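Local coordinates for nucleoside 2-deoxyribosyltransferase (Enterococcus faecalis, PDB 7M5H), which probably acts on nucleosides or nucleotides, possibly as a 5-hydroxymethyl-dUMP N-hydrolase, at residues Ser88-Ala93 against Gly138-Asn143. Sequence-based numbering, arbitrary orientation.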
loop_
_atom_site.group_PDB
_atom_site.type_symbol
_atom_site.label_atom_id
_atom_site.label_comp_id
_atom_site.label_asym_id
_atom_site.label_seq_id
_atom_site.Cartn_x
_atom_site.Cartn_y
_atom_site.Cartn_z
ATOM N N SER B 88 -3.489 -11.472 7.263
ATOM C CA SER B 88 -2.956 -12.668 7.908
ATOM C C SER B 88 -3.937 -13.228 8.931
ATOM O O SER B 88 -4.110 -14.448 9.029
ATOM C CB SER B 88 -1.612 -12.359 8.568
ATOM O OG SER B 88 -0.613 -12.107 7.595
ATOM N N GLU B 89 -4.584 -12.351 9.705
ATOM C CA GLU B 89 -5.569 -12.809 10.680
ATOM C C GLU B 89 -6.757 -13.478 10.003
ATOM O O GLU B 89 -7.334 -14.422 10.557
ATOM C CB GLU B 89 -6.035 -11.638 11.546
ATOM C CG GLU B 89 -5.009 -11.183 12.574
ATOM C CD GLU B 89 -5.408 -9.899 13.279
ATOM O OE1 GLU B 89 -6.171 -9.104 12.689
ATOM O OE2 GLU B 89 -4.959 -9.685 14.425
ATOM N N ILE B 90 -7.138 -13.008 8.814
ATOM C CA ILE B 90 -8.202 -13.665 8.058
ATOM C C ILE B 90 -7.770 -15.068 7.650
ATOM O O ILE B 90 -8.551 -16.023 7.734
ATOM C CB ILE B 90 -8.595 -12.811 6.838
ATOM C CG1 ILE B 90 -9.336 -11.549 7.285
ATOM C CG2 ILE B 90 -9.441 -13.617 5.857
ATOM C CD1 ILE B 90 -9.597 -10.567 6.163
ATOM N N GLY B 91 -6.518 -15.214 7.210
ATOM C CA GLY B 91 -6.023 -16.531 6.843
ATOM C C GLY B 91 -5.987 -17.489 8.019
ATOM O O GLY B 91 -6.286 -18.677 7.874
ATOM N N VAL B 92 -5.617 -16.987 9.200
ATOM C CA VAL B 92 -5.648 -17.818 10.399
ATOM C C VAL B 92 -7.079 -18.224 10.725
ATOM O O VAL B 92 -7.354 -19.385 11.051
ATOM C CB VAL B 92 -4.990 -17.082 11.583
ATOM C CG1 VAL B 92 -5.206 -17.857 12.875
ATOM C CG2 VAL B 92 -3.506 -16.874 11.327
ATOM N N ALA B 93 -8.012 -17.273 10.636
ATOM C CA ALA B 93 -9.400 -17.556 10.984
ATOM C C ALA B 93 -10.012 -18.586 10.044
ATOM O O ALA B 93 -10.740 -19.482 10.486
ATOM C CB ALA B 93 -10.218 -16.265 10.968
ATOM N N GLY B 138 -11.939 -14.013 -0.940
ATOM C CA GLY B 138 -12.515 -15.340 -1.086
ATOM C C GLY B 138 -12.510 -16.129 0.208
ATOM O O GLY B 138 -13.466 -16.847 0.510
ATOM N N LEU B 139 -11.437 -16.003 0.995
ATOM C CA LEU B 139 -11.379 -16.695 2.282
ATOM C C LEU B 139 -12.508 -16.246 3.200
ATOM O O LEU B 139 -13.057 -17.050 3.963
ATOM C CB LEU B 139 -10.022 -16.458 2.947
ATOM C CG LEU B 139 -8.796 -17.078 2.276
ATOM C CD1 LEU B 139 -7.541 -16.798 3.085
ATOM C CD2 LEU B 139 -8.987 -18.574 2.091
ATOM N N ILE B 140 -12.870 -14.964 3.136
ATOM C CA ILE B 140 -13.979 -14.457 3.938
ATOM C C ILE B 140 -15.291 -15.087 3.493
ATOM O O ILE B 140 -16.030 -15.659 4.301
ATOM C CB ILE B 140 -14.043 -12.922 3.851
ATOM C CG1 ILE B 140 -12.723 -12.300 4.315
ATOM C CG2 ILE B 140 -15.217 -12.395 4.663
ATOM C CD1 ILE B 140 -12.616 -10.822 4.020
ATOM N N LYS B 141 -15.604 -14.982 2.198
ATOM C CA LYS B 141 -16.892 -15.450 1.697
ATOM C C LYS B 141 -17.043 -16.962 1.781
ATOM O O LYS B 141 -18.175 -17.458 1.754
ATOM C CB LYS B 141 -17.094 -14.993 0.252
ATOM C CG LYS B 141 -17.002 -13.491 0.047
ATOM C CD LYS B 141 -17.469 -13.115 -1.349
ATOM C CE LYS B 141 -17.486 -11.609 -1.546
ATOM N NZ LYS B 141 -18.125 -11.252 -2.843
ATOM N N LEU B 142 -15.938 -17.707 1.871
ATOM C CA LEU B 142 -16.040 -19.158 1.998
ATOM C C LEU B 142 -16.667 -19.565 3.326
ATOM O O LEU B 142 -17.201 -20.673 3.443
ATOM C CB LEU B 142 -14.660 -19.802 1.835
ATOM C CG LEU B 142 -14.173 -19.942 0.390
ATOM C CD1 LEU B 142 -12.706 -20.342 0.330
ATOM C CD2 LEU B 142 -15.033 -20.946 -0.356
ATOM N N ASN B 143 -16.614 -18.689 4.332
ATOM C CA ASN B 143 -17.230 -18.902 5.632
ATOM C C ASN B 143 -17.408 -17.518 6.259
ATOM O O ASN B 143 -16.700 -17.111 7.183
ATOM C CB ASN B 143 -16.393 -19.823 6.522
ATOM C CG ASN B 143 -17.081 -20.156 7.834
ATOM O OD1 ASN B 143 -18.311 -20.198 7.926
ATOM N ND2 ASN B 143 -16.283 -20.419 8.855
#
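I90 meets I140 through the ends of both side chains, where I90 CD1 lies 3.7 Å from I140 CD1, the closest approach between the two segments; behind them the branch methyl CG2 of I90 rests against the CG1 methylene of I140 at 3.9 Å. A chi1 of -71° sets CG1 of I90 beside the backbone N and leaves CG2 anti to it, and this branch also reaches L139, where it stands 4.1 Å from CB. Five methyl or methylene carbons from three residues meet here within van der Waals range, and no hydrogen bond crosses the interface. The contact is looser beside G91, where the one approach is from L139 CD1 to the bare CA of G91 at 4.1 Å. The CA atoms of G91 and L139 are 7.0 Å apart. Helices 84-96 and 134-141 pack here in a Rossmann-like fold with a parallel sheet of strand order 2-1-3-4-5, and I140 continues inward onto V100 and A102 of strand 100-103. L77 borders both isoleucines. All four touching residues are buried, whereas K141, on another side of helix 134-141, is partly exposed and makes a salt bridge through NZ to E126 of the third subunit.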